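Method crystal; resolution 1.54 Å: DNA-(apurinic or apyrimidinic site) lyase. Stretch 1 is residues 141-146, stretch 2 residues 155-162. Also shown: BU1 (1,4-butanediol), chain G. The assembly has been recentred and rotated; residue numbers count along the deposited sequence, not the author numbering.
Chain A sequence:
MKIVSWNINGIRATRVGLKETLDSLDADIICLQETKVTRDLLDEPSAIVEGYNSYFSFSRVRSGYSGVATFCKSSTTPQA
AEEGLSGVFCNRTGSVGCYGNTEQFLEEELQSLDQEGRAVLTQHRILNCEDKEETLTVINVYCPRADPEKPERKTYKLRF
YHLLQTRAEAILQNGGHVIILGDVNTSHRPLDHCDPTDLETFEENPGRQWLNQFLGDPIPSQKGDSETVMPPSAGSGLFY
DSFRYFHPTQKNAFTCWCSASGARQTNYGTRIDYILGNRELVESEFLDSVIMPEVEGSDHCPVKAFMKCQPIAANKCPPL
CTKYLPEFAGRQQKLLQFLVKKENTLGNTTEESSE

Stretch 1, residues 141-146: VYCPRA
Stretch 2, residues 155-162: TYKLRFYH

Pro-144 lies at the centre of the contact, where the end of a strand gives way to an extended loop that packs against one side of a helix. Its CA is 5.2 Å from the CA of Lys-157, the closest CA pair between the two stretches, and its CA-to-CB bond points toward the helix. The ring, puckered C-gamma exo, is in contact with three helical side chains. Pro-144 CD sits over one face of the Phe-160 ring, 4.0 Å from its centroid and 27° off the ring normal, a CH-pi contact whose shortest approach is 3.7 Å, from Pro-144 CD to Phe-160 CD1. Pro-144 CG meets the Tyr-156 ring obliquely, 3.5 Å from Tyr-156 CE2, while Pro-144 CB lies 4.3 Å from Lys-157 CB. A compact, rigid ring suits this place, because it fills the space between the two aromatic side chains without requiring a polar partner.

The helical geometry of stretch 2 brings these partners together. Residues 155-162 belong to a longer helix, with phi/psi near -63/-41, and the hydrogen bonds Phe-160 N to Tyr-156 O (2.9 Å) and Tyr-161 N to Lys-157 O (3.0 Å) are typical of its i to i+4 pattern. Tyr-156 and Phe-160 are one such step apart, and Lys-157 and Tyr-161 another, so the four form a continuous surface. Lys-157 and Phe-160 direct CA-to-CB toward the loop; Tyr-156 and Tyr-161 leave sideways, but the ends of their side chains come nearer. Chi1 is t for Tyr-156 (chi2 84°), Lys-157 and Phe-160 (chi2 -90°), and m for Tyr-161 (-75°, chi2 -25°). Leu-158 points away from the loop.

Cys-143, buried and with chi1 m (-68°), extends the apolar patch toward Tyr-161. Its SG is 3.8 Å from both Phe-160 CE1 and Tyr-161 CE1, approaching the first ring obliquely and the second at its edge, near the ring plane. The small, polarizable sulfur thus reaches two aromatic rings at once. In the strand before it, Val-141 and Tyr-142 have phi/psi of -127/144 and -120/96; Tyr-142 points away, and its backbone O is 4.5 Å from Phe-160 CZ.

From Cys-143 to Ala-146 the loop remains extended (phi/psi -74/151, -73/173, -124/147 and -73/153) and runs alongside Lys-157, whose four chi angles are all t. The aliphatic part of this straight side chain packs along the backbone: Lys-157 CE is 3.3 Å from Pro-144 O, and Lys-157 CD is 4.3 Å from Arg-145 CA and 4.1 Å from Ala-146 N. Arg-145 points away and is modelled only to CB. The long lysine lets methylene groups cover the loop while NZ lies beyond them at the polar edge, 3.0 Å from C3 of the 1,4-butanediol and hydrogen-bonded elsewhere in the structure. No hydrogen bond joins the modelled atoms of the two stretches, so packing dominates the 372 Å² buried between them.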

# COMPACT_ATOMS: atom_id res chain seq x y z
N VAL A 141 -1.49 1.83 -0.63
CA VAL A 141 -2.19 3.02 -0.11
C VAL A 141 -1.56 3.58 1.14
O VAL A 141 -1.06 2.85 2.01
CB VAL A 141 -3.68 2.78 0.14
CG1 VAL A 141 -4.39 2.42 -1.12
CG2 VAL A 141 -3.93 1.65 1.16
N TYR A 142 -1.56 4.92 1.25
CA TYR A 142 -1.20 5.67 2.45
C TYR A 142 -2.42 6.47 2.84
O TYR A 142 -2.64 7.55 2.30
CB TYR A 142 0.03 6.56 2.20
CG TYR A 142 0.47 7.43 3.36
CD1 TYR A 142 0.52 6.95 4.65
CD2 TYR A 142 0.82 8.75 3.17
CE1 TYR A 142 0.90 7.76 5.73
CE2 TYR A 142 1.21 9.55 4.22
CZ TYR A 142 1.25 9.06 5.50
OH TYR A 142 1.63 9.88 6.55
N CYS A 143 -3.23 5.96 3.75
CA CYS A 143 -4.52 6.58 4.04
C CYS A 143 -4.29 7.86 4.85
O CYS A 143 -3.29 8.01 5.57
CB CYS A 143 -5.39 5.57 4.76
SG CYS A 143 -5.89 4.17 3.67
N PRO A 144 -5.19 8.83 4.72
CA PRO A 144 -5.06 10.08 5.43
C PRO A 144 -5.35 9.96 6.91
O PRO A 144 -5.77 8.90 7.42
CB PRO A 144 -6.13 10.98 4.78
CG PRO A 144 -6.68 10.21 3.64
CD PRO A 144 -6.34 8.82 3.78
N ARG A 145 -5.09 11.06 7.57
CA ARG A 145 -5.35 11.10 8.96
C ARG A 145 -6.28 12.26 9.25
O ARG A 145 -6.24 13.31 8.62
CB ARG A 145 -4.05 11.31 9.73
N ALA A 146 -7.12 12.07 10.25
CA ALA A 146 -7.96 13.13 10.80
C ALA A 146 -7.06 14.08 11.60
O ALA A 146 -5.96 13.70 12.05
CB ALA A 146 -9.04 12.56 11.69
N THR A 155 -13.51 13.97 7.33
CA THR A 155 -14.37 13.64 6.19
C THR A 155 -13.56 13.14 5.02
O THR A 155 -13.88 12.12 4.41
CB THR A 155 -15.14 14.89 5.77
OG1 THR A 155 -15.86 15.43 6.88
CG2 THR A 155 -16.13 14.55 4.68
N TYR A 156 -12.44 13.81 4.74
CA TYR A 156 -11.55 13.36 3.68
C TYR A 156 -11.13 11.91 3.87
O TYR A 156 -11.12 11.12 2.95
CB TYR A 156 -10.34 14.32 3.63
CG TYR A 156 -9.31 14.09 2.56
CD1 TYR A 156 -9.50 14.61 1.29
CD2 TYR A 156 -8.16 13.41 2.80
CE1 TYR A 156 -8.57 14.37 0.29
CE2 TYR A 156 -7.21 13.16 1.79
CZ TYR A 156 -7.45 13.73 0.54
OH TYR A 156 -6.52 13.49 -0.47
N LYS A 157 -10.75 11.55 5.11
CA LYS A 157 -10.28 10.20 5.39
C LYS A 157 -11.38 9.16 5.10
O LYS A 157 -11.12 8.11 4.49
CB LYS A 157 -9.82 10.14 6.86
CG LYS A 157 -9.29 8.75 7.24
CD LYS A 157 -8.93 8.71 8.74
CE LYS A 157 -8.25 7.36 9.04
NZ LYS A 157 -7.91 7.20 10.47
N LEU A 158 -12.61 9.46 5.56
CA LEU A 158 -13.71 8.50 5.39
C LEU A 158 -14.07 8.39 3.91
O LEU A 158 -14.36 7.29 3.42
CB LEU A 158 -14.89 8.89 6.25
CG LEU A 158 -14.57 8.93 7.76
CD1 LEU A 158 -15.73 9.51 8.55
CD2 LEU A 158 -14.30 7.52 8.24
N ARG A 159 -14.04 9.52 3.19
CA ARG A 159 -14.29 9.47 1.74
C ARG A 159 -13.21 8.73 0.99
O ARG A 159 -13.50 8.01 0.04
CB ARG A 159 -14.49 10.88 1.23
CG ARG A 159 -15.75 11.56 1.80
CD ARG A 159 -16.99 10.94 1.30
NE ARG A 159 -17.27 11.43 -0.04
CZ ARG A 159 -18.40 11.22 -0.68
NH1 ARG A 159 -19.31 10.42 -0.14
NH2 ARG A 159 -18.62 11.82 -1.84
N PHE A 160 -11.95 8.83 1.44
CA PHE A 160 -10.87 8.05 0.85
C PHE A 160 -11.10 6.56 1.02
O PHE A 160 -10.94 5.79 0.09
CB PHE A 160 -9.54 8.48 1.45
CG PHE A 160 -8.35 7.90 0.79
CD1 PHE A 160 -7.80 6.69 1.20
CD2 PHE A 160 -7.74 8.56 -0.26
CE1 PHE A 160 -6.66 6.16 0.56
CE2 PHE A 160 -6.61 8.02 -0.90
CZ PHE A 160 -6.09 6.84 -0.48
N TYR A 161 -11.51 6.14 2.23
CA TYR A 161 -11.86 4.76 2.46
C TYR A 161 -12.98 4.30 1.54
O TYR A 161 -12.91 3.19 0.99
CB TYR A 161 -12.31 4.59 3.89
CG TYR A 161 -11.25 4.59 4.97
CD1 TYR A 161 -9.96 4.24 4.73
CD2 TYR A 161 -11.62 4.84 6.28
CE1 TYR A 161 -9.02 4.19 5.79
CE2 TYR A 161 -10.69 4.77 7.34
CZ TYR A 161 -9.40 4.42 7.06
OH TYR A 161 -8.49 4.33 8.15
N HIS A 162 -14.00 5.15 1.34
CA HIS A 162 -15.11 4.73 0.48
C HIS A 162 -14.64 4.62 -0.96
O HIS A 162 -15.00 3.65 -1.66
CB HIS A 162 -16.24 5.75 0.62
CG HIS A 162 -17.48 5.39 -0.13
ND1 HIS A 162 -18.12 4.18 0.01
CD2 HIS A 162 -18.24 6.12 -0.99
CE1 HIS A 162 -19.20 4.17 -0.76
NE2 HIS A 162 -19.29 5.33 -1.37
C1 BU1 G . -8.88 5.86 13.12
C2 BU1 G . -10.24 5.68 12.41
C3 BU1 G . -10.66 6.92 11.62
C4 BU1 G . -12.03 7.44 12.08
O5 BU1 G . -8.85 5.06 14.28
O6 BU1 G . -12.00 8.85 12.07